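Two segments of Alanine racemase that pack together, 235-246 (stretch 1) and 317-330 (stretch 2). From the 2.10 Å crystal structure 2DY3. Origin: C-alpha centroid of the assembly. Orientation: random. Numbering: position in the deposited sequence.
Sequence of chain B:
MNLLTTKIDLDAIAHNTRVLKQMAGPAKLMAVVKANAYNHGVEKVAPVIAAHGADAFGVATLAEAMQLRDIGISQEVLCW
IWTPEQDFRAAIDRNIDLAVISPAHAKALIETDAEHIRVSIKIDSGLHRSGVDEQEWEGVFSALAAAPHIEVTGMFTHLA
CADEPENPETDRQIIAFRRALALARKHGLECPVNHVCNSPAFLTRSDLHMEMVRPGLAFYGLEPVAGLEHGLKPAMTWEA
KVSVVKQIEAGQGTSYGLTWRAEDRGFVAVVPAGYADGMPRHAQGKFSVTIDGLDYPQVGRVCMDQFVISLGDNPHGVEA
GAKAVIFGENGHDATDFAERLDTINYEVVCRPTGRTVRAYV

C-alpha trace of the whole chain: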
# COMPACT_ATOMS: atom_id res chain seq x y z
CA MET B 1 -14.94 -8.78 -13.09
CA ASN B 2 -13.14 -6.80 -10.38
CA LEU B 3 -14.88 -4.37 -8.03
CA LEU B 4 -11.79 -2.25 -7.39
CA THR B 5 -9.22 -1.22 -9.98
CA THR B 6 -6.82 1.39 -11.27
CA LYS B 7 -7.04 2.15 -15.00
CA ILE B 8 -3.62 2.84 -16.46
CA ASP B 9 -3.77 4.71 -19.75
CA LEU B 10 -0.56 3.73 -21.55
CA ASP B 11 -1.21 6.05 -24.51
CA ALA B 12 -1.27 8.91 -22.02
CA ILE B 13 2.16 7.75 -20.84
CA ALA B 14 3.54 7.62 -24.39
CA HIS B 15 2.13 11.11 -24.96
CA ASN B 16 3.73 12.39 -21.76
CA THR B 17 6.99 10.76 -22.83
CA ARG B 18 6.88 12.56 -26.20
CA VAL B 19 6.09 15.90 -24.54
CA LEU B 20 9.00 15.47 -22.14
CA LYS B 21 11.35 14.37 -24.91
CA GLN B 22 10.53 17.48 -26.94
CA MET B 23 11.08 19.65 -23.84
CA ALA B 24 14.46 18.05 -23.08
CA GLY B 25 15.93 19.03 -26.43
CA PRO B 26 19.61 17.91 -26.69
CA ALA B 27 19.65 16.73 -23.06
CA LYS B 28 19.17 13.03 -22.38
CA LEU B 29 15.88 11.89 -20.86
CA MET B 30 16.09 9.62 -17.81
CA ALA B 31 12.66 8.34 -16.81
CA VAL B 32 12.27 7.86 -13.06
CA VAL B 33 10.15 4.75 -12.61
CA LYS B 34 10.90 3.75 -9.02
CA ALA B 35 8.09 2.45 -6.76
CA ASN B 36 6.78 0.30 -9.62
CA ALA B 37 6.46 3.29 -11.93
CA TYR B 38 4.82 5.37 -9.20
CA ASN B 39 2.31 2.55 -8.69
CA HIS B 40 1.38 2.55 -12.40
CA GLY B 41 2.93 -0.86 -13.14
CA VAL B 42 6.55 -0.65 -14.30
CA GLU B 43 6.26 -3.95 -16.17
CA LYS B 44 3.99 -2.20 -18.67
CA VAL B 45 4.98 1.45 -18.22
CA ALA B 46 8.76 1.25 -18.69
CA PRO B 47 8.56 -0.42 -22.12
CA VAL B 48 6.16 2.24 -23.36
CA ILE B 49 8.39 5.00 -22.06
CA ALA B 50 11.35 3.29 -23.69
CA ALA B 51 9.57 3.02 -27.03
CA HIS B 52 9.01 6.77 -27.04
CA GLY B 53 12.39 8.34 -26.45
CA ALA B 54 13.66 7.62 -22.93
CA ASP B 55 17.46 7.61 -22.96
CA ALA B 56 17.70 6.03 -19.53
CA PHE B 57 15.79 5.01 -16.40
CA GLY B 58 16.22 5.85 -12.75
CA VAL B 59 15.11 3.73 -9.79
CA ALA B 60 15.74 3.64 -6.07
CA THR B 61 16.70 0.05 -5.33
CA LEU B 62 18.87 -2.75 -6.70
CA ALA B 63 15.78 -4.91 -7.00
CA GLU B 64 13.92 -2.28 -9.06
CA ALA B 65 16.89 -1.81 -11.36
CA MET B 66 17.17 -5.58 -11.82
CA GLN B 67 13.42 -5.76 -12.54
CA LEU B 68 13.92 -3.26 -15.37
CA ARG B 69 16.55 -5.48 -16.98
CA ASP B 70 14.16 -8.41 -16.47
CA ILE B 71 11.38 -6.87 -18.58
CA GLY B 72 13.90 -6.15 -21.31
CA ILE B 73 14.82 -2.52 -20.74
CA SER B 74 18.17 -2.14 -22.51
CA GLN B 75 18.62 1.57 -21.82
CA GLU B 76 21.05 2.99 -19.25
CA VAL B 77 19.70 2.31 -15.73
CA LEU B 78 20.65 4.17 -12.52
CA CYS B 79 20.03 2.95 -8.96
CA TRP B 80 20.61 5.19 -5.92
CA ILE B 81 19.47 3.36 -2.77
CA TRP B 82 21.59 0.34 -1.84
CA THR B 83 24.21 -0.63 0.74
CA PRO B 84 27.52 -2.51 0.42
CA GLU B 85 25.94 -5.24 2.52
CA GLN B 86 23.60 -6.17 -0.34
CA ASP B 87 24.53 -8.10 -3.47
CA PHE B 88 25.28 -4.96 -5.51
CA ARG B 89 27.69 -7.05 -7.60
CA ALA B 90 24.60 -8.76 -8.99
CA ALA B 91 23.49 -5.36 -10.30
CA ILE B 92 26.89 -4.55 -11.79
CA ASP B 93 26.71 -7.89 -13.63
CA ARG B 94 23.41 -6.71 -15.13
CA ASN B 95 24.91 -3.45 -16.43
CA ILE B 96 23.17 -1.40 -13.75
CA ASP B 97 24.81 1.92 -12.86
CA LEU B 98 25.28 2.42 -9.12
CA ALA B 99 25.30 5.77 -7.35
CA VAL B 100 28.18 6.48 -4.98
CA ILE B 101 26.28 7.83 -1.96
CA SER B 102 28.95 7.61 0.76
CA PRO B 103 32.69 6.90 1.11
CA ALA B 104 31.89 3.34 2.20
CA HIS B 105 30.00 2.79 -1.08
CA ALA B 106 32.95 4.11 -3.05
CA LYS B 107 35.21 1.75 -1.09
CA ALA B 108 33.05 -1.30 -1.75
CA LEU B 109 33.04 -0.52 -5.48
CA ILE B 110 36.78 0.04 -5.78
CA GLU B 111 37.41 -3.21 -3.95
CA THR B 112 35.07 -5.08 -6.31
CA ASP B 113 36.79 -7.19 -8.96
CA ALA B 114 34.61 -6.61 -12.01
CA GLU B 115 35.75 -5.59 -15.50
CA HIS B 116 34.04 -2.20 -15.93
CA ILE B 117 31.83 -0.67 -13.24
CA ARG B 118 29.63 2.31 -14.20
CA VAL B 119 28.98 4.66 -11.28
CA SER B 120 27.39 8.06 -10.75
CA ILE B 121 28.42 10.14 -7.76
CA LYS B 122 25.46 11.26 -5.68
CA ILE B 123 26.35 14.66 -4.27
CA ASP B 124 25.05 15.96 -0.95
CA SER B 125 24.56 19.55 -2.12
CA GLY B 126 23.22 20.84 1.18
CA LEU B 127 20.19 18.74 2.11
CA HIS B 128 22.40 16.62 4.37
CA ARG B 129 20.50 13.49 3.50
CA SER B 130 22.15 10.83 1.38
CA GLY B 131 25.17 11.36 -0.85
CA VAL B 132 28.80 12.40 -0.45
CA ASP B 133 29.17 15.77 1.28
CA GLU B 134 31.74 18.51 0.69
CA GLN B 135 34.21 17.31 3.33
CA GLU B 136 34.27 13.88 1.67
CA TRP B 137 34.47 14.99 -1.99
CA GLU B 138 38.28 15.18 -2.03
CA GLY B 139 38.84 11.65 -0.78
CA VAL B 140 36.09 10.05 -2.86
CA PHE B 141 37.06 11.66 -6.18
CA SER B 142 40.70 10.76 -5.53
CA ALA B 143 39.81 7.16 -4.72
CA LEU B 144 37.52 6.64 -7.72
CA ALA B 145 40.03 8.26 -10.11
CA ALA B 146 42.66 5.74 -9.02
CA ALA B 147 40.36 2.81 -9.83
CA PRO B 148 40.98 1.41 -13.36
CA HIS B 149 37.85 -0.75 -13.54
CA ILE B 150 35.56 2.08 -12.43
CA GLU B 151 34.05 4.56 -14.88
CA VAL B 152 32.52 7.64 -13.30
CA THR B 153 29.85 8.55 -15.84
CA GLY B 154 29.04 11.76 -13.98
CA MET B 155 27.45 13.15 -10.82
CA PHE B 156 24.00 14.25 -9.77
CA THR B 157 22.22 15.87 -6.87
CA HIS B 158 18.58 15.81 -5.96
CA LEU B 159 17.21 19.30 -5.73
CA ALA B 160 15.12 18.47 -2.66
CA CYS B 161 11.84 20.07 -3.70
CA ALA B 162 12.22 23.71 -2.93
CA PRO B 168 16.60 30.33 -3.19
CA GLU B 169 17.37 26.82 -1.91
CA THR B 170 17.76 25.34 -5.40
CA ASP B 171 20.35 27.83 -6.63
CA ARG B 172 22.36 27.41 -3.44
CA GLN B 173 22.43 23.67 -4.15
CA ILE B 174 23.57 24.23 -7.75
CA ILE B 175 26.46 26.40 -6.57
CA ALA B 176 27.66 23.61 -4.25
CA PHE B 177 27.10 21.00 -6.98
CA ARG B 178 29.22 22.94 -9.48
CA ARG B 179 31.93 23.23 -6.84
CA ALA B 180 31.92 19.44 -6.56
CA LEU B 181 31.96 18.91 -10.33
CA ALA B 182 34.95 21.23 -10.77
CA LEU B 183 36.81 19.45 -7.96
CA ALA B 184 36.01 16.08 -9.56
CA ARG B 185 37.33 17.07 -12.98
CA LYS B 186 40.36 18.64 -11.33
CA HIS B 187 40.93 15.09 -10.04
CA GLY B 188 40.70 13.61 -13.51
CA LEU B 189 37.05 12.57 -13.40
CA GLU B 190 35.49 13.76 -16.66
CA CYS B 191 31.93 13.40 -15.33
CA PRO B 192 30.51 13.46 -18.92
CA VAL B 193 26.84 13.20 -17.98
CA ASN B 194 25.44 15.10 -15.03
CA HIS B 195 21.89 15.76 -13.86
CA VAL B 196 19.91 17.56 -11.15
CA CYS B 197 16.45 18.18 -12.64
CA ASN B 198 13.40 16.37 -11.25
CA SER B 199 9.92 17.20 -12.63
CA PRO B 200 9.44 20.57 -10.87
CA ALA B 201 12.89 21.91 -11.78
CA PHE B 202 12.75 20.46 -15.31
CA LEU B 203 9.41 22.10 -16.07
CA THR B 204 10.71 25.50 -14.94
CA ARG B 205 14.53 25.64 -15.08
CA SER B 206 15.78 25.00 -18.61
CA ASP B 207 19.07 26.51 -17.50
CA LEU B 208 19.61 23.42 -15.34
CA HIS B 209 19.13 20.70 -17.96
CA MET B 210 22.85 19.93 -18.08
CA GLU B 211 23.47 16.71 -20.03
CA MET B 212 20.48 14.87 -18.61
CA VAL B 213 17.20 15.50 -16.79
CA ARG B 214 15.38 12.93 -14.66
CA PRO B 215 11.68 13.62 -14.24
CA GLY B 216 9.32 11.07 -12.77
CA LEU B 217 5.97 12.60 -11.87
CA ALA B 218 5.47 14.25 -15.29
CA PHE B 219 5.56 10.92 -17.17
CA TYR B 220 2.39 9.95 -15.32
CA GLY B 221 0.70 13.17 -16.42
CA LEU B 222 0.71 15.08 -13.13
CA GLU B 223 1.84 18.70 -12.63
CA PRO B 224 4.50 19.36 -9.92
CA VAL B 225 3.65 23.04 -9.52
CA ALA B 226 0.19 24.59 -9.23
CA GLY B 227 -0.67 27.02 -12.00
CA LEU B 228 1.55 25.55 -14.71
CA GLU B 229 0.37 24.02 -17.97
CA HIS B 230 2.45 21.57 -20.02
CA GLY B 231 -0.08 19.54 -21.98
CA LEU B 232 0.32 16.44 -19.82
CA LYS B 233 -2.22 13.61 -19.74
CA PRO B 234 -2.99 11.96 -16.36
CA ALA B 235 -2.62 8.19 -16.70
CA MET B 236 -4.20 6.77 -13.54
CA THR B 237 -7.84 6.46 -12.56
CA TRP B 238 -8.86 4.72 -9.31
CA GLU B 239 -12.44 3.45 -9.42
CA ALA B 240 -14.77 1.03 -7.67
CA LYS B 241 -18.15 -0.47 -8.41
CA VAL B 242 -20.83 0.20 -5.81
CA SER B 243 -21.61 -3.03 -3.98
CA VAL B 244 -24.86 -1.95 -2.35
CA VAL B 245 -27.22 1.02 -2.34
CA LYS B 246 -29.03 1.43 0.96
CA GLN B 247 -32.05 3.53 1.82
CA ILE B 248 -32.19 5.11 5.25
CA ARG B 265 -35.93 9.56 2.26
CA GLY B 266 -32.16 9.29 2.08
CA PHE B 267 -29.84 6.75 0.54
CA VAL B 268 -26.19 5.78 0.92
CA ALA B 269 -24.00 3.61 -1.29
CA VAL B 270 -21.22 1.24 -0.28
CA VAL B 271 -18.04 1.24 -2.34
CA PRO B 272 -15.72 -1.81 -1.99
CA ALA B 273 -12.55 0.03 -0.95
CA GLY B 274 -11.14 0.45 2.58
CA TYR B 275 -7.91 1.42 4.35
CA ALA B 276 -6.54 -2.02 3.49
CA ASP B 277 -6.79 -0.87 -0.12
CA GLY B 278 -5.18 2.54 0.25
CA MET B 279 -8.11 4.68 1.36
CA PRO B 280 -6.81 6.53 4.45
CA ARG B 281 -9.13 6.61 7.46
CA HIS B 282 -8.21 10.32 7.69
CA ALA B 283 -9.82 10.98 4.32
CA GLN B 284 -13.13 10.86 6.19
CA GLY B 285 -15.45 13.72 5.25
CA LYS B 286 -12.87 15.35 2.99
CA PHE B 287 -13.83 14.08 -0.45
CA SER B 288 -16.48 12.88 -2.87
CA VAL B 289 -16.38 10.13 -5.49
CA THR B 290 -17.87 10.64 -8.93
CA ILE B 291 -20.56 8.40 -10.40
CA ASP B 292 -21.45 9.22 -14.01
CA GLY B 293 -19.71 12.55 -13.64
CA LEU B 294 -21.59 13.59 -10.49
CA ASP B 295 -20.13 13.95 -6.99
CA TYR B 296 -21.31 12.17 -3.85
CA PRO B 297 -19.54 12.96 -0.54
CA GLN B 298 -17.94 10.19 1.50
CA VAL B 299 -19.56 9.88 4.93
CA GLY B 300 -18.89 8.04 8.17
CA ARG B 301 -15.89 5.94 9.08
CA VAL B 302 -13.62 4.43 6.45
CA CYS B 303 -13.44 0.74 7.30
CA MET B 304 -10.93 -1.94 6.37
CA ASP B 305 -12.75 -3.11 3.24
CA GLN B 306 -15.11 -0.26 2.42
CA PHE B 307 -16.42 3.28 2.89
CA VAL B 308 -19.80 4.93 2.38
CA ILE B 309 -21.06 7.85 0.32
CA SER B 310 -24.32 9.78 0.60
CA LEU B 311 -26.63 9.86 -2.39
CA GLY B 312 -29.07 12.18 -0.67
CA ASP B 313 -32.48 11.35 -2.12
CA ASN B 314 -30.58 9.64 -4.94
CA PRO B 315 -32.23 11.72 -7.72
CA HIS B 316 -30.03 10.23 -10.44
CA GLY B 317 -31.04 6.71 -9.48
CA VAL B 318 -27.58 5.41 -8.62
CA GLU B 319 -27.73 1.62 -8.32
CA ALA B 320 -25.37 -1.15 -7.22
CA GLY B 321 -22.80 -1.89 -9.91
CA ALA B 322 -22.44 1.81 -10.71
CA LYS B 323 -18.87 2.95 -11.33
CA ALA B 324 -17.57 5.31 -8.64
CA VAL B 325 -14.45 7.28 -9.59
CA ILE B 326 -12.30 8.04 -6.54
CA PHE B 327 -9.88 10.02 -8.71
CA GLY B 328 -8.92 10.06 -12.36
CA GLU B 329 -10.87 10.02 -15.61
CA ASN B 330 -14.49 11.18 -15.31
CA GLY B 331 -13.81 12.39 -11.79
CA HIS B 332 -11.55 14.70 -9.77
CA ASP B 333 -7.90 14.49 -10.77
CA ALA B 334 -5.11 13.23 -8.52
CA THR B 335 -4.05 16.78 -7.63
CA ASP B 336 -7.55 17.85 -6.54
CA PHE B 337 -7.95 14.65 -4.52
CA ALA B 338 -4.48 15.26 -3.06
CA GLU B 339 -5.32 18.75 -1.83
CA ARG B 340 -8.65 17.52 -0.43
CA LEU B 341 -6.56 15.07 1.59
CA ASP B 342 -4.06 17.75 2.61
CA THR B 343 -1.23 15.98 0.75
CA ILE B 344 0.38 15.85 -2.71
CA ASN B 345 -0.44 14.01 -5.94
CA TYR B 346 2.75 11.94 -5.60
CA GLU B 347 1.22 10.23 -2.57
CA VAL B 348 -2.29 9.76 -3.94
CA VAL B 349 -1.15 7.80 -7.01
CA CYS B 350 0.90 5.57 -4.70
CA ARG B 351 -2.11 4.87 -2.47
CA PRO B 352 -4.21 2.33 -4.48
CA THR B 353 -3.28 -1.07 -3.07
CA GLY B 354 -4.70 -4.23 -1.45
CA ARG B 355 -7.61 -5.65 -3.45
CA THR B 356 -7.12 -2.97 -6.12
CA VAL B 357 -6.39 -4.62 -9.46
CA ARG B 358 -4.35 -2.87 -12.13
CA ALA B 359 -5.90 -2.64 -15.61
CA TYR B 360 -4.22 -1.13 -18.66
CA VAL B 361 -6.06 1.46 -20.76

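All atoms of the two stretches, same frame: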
# COMPACT_ATOMS: atom_id res chain seq x y z
N ALA B 235 -2.51 9.58 -16.25
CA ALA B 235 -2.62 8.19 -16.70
C ALA B 235 -3.35 7.25 -15.74
O ALA B 235 -3.75 6.15 -16.14
CB ALA B 235 -1.24 7.65 -16.99
N MET B 236 -3.54 7.65 -14.50
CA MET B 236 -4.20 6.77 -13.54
C MET B 236 -5.59 7.21 -13.11
O MET B 236 -5.85 8.40 -12.89
CB MET B 236 -3.34 6.61 -12.28
CG MET B 236 -3.97 5.71 -11.21
SD MET B 236 -3.00 5.59 -9.67
CE MET B 236 -1.67 4.48 -10.20
N THR B 237 -6.48 6.24 -13.02
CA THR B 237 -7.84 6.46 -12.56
C THR B 237 -8.11 5.34 -11.56
O THR B 237 -7.89 4.17 -11.87
CB THR B 237 -8.87 6.36 -13.70
OG1 THR B 237 -8.64 7.42 -14.65
CG2 THR B 237 -10.29 6.48 -13.15
N TRP B 238 -8.54 5.70 -10.35
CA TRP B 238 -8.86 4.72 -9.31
C TRP B 238 -10.38 4.71 -9.22
O TRP B 238 -11.00 5.74 -8.95
CB TRP B 238 -8.23 5.14 -7.97
CG TRP B 238 -8.22 4.07 -6.89
CD1 TRP B 238 -8.23 2.72 -7.08
CD2 TRP B 238 -8.11 4.28 -5.48
NE1 TRP B 238 -8.12 2.07 -5.88
CE2 TRP B 238 -8.04 3.00 -4.88
CE3 TRP B 238 -8.05 5.41 -4.66
CZ2 TRP B 238 -7.92 2.83 -3.49
CZ3 TRP B 238 -7.93 5.24 -3.29
CH2 TRP B 238 -7.87 3.96 -2.72
N GLU B 239 -10.99 3.55 -9.45
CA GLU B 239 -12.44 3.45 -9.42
C GLU B 239 -12.97 2.13 -8.86
O GLU B 239 -12.33 1.08 -8.98
CB GLU B 239 -13.01 3.67 -10.83
CG GLU B 239 -12.68 2.57 -11.82
CD GLU B 239 -13.03 2.93 -13.26
OE1 GLU B 239 -12.94 2.05 -14.13
OE2 GLU B 239 -13.39 4.10 -13.52
N ALA B 240 -14.14 2.20 -8.25
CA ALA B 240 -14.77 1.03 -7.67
C ALA B 240 -16.22 0.93 -8.13
O ALA B 240 -16.81 1.91 -8.56
CB ALA B 240 -14.71 1.11 -6.15
N LYS B 241 -16.77 -0.27 -8.04
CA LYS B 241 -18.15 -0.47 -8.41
C LYS B 241 -18.93 -0.57 -7.11
O LYS B 241 -18.55 -1.32 -6.20
CB LYS B 241 -18.28 -1.76 -9.24
CG LYS B 241 -17.50 -1.68 -10.54
CD LYS B 241 -17.97 -2.72 -11.55
CE LYS B 241 -17.37 -2.44 -12.92
NZ LYS B 241 -17.81 -3.43 -13.94
N VAL B 242 -20.01 0.20 -7.00
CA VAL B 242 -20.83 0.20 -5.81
C VAL B 242 -21.37 -1.20 -5.54
O VAL B 242 -21.96 -1.82 -6.42
CB VAL B 242 -22.02 1.18 -5.96
CG1 VAL B 242 -22.88 1.17 -4.70
CG2 VAL B 242 -21.49 2.59 -6.25
N SER B 243 -21.16 -1.69 -4.33
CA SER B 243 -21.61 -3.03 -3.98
C SER B 243 -23.06 -3.05 -3.55
O SER B 243 -23.80 -3.99 -3.86
CB SER B 243 -20.74 -3.59 -2.85
OG SER B 243 -20.83 -2.78 -1.70
N VAL B 244 -23.49 -2.02 -2.82
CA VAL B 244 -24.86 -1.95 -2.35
C VAL B 244 -25.33 -0.51 -2.19
O VAL B 244 -24.56 0.37 -1.80
CB VAL B 244 -25.02 -2.66 -0.97
CG1 VAL B 244 -26.46 -2.56 -0.51
CG2 VAL B 244 -24.62 -4.11 -1.06
N VAL B 245 -26.60 -0.29 -2.51
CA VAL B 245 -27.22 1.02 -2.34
C VAL B 245 -28.26 0.82 -1.25
O VAL B 245 -29.15 -0.02 -1.38
CB VAL B 245 -27.91 1.50 -3.63
CG1 VAL B 245 -28.83 2.67 -3.32
CG2 VAL B 245 -26.85 1.91 -4.65
N LYS B 246 -28.13 1.57 -0.18
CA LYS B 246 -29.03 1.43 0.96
C LYS B 246 -29.89 2.66 1.20
O LYS B 246 -29.42 3.79 1.10
CB LYS B 246 -28.20 1.15 2.22
CG LYS B 246 -28.92 0.34 3.29
CD LYS B 246 -29.22 -1.06 2.78
CE LYS B 246 -29.27 -2.05 3.92
NZ LYS B 246 -27.93 -2.26 4.50
N GLY B 317 -30.83 8.14 -9.51
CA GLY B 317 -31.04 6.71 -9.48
C GLY B 317 -29.81 5.83 -9.47
O GLY B 317 -29.78 4.80 -10.14
N VAL B 318 -28.79 6.22 -8.72
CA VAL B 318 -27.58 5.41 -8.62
C VAL B 318 -27.97 4.03 -8.09
O VAL B 318 -28.72 3.92 -7.13
CB VAL B 318 -26.58 6.02 -7.62
CG1 VAL B 318 -25.41 5.03 -7.40
CG2 VAL B 318 -26.08 7.36 -8.14
N GLU B 319 -27.45 2.99 -8.73
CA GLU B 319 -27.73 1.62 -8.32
C GLU B 319 -26.43 0.84 -8.12
O GLU B 319 -25.37 1.27 -8.54
CB GLU B 319 -28.57 0.92 -9.38
CG GLU B 319 -29.89 1.59 -9.67
CD GLU B 319 -30.71 0.80 -10.66
OE1 GLU B 319 -31.26 -0.25 -10.28
OE2 GLU B 319 -30.80 1.22 -11.82
N ALA B 320 -26.54 -0.31 -7.46
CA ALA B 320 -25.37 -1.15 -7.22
C ALA B 320 -24.78 -1.50 -8.58
O ALA B 320 -25.52 -1.70 -9.54
CB ALA B 320 -25.77 -2.43 -6.48
N GLY B 321 -23.46 -1.57 -8.65
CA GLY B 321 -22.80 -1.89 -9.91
C GLY B 321 -22.35 -0.62 -10.61
O GLY B 321 -21.59 -0.68 -11.58
N ALA B 322 -22.81 0.52 -10.13
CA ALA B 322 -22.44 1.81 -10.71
C ALA B 322 -20.96 2.06 -10.46
O ALA B 322 -20.44 1.73 -9.39
CB ALA B 322 -23.27 2.92 -10.10
N LYS B 323 -20.29 2.65 -11.44
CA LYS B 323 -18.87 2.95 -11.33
C LYS B 323 -18.64 4.25 -10.56
O LYS B 323 -19.11 5.32 -10.97
CB LYS B 323 -18.23 3.08 -12.71
CG LYS B 323 -18.10 1.77 -13.46
CD LYS B 323 -17.71 2.02 -14.91
CE LYS B 323 -16.45 2.88 -15.02
NZ LYS B 323 -16.06 3.14 -16.45
N ALA B 324 -17.90 4.15 -9.46
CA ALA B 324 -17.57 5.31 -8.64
C ALA B 324 -16.09 5.66 -8.81
O ALA B 324 -15.21 4.89 -8.42
CB ALA B 324 -17.88 5.02 -7.18
N VAL B 325 -15.82 6.82 -9.39
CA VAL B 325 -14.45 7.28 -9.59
C VAL B 325 -13.96 7.97 -8.32
O VAL B 325 -14.55 8.94 -7.86
CB VAL B 325 -14.35 8.30 -10.78
CG1 VAL B 325 -12.93 8.83 -10.89
CG2 VAL B 325 -14.78 7.63 -12.09
N ILE B 326 -12.87 7.46 -7.74
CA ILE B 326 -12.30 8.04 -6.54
C ILE B 326 -11.43 9.21 -7.00
O ILE B 326 -11.45 10.29 -6.41
CB ILE B 326 -11.47 7.00 -5.76
CG1 ILE B 326 -12.40 5.86 -5.31
CG2 ILE B 326 -10.77 7.65 -4.58
CD1 ILE B 326 -11.70 4.67 -4.67
N PHE B 327 -10.69 8.98 -8.08
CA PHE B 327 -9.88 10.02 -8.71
C PHE B 327 -9.42 9.52 -10.07
O PHE B 327 -9.17 8.33 -10.26
CB PHE B 327 -8.69 10.45 -7.82
CG PHE B 327 -7.52 9.49 -7.81
CD1 PHE B 327 -6.65 9.42 -8.88
CD2 PHE B 327 -7.27 8.70 -6.70
CE1 PHE B 327 -5.53 8.60 -8.83
CE2 PHE B 327 -6.16 7.87 -6.65
CZ PHE B 327 -5.29 7.82 -7.72
N GLY B 328 -9.34 10.44 -11.03
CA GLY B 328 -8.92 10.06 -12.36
C GLY B 328 -9.92 10.49 -13.42
O GLY B 328 -10.62 11.48 -13.25
N GLU B 329 -9.97 9.73 -14.50
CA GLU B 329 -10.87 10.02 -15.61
C GLU B 329 -12.32 10.03 -15.15
O GLU B 329 -12.74 9.18 -14.36
CB GLU B 329 -10.68 8.98 -16.72
CG GLU B 329 -11.49 9.26 -17.99
CD GLU B 329 -11.04 8.42 -19.17
OE1 GLU B 329 -11.65 8.53 -20.25
OE2 GLU B 329 -10.07 7.64 -19.02
N ASN B 330 -13.08 11.00 -15.65
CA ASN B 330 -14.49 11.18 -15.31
C ASN B 330 -14.72 11.46 -13.84
O ASN B 330 -15.77 11.14 -13.29
CB ASN B 330 -15.31 9.96 -15.75
CG ASN B 330 -15.30 9.76 -17.24
OD1 ASN B 330 -15.50 10.71 -18.00
ND2 ASN B 330 -15.06 8.53 -17.68
O HOH W 1 -13.36 6.41 -15.38

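The apolar centre of the contact is built around Trp238, Ile326 and Phe327. Ile326 CD1 lies over one face of the Trp238 six-membered ring, 3.8 Å from its centroid, a CH-pi contact. The aliphatic C-H bonds of Ile326 CD1 face the electron-rich pi cloud of the ring. Ile326 CG2 also comes within 3.5 Å of Trp238 CE3. Trp238 CB in turn sits over a face of the Phe327 ring, 4.0 Å from the centroid. The two aromatic rings are oblique to each other, with planes at 59°. Met236 SD approaches the edge of the Phe327 ring, 3.7 Å from Phe327 CZ. Farther along, Val242 CG2 meets Ala324 CB at 4.4 Å and Ala322 CB at 4.3 Å.

Beneath these side chains the backbones pair as antiparallel strands. Ala240 and Ala324 bond both ways: Ala240 N to Ala324 O at 2.9 Å, and Ala324 N to Ala240 O at 2.6 Å. Trp238 N donates to Phe327 O at 2.7 Å. The register shifts by one residue between Trp238 and Glu239, a beta bulge. There Trp238 O accepts from Ile326 N at 2.8 Å and, weakly, from Phe327 N at 3.4 Å. Past the strand, Val242 N donates to Ala322 O at 2.9 Å. Val242 O accepts from Gly321 N at 2.7 Å; Gly321 belongs to the type II turn from Glu319 to Ala322.

Gly328 packs closely on Thr237. A CB there would lie 2.3 Å from Thr237 CA, a clash.

The polar edge begins at Thr237, whose OG1 accepts from Glu329 N at 2.7 Å. Glu239, Lys241, Lys323 and Val325 share one face of the sheet. Glu239 and Lys323 carry opposite charges but do not reach salt-bridge distance. One water donates to both Glu239 OE2 and Glu329 O, at 3.0 Å each, linking the stretches through solvent.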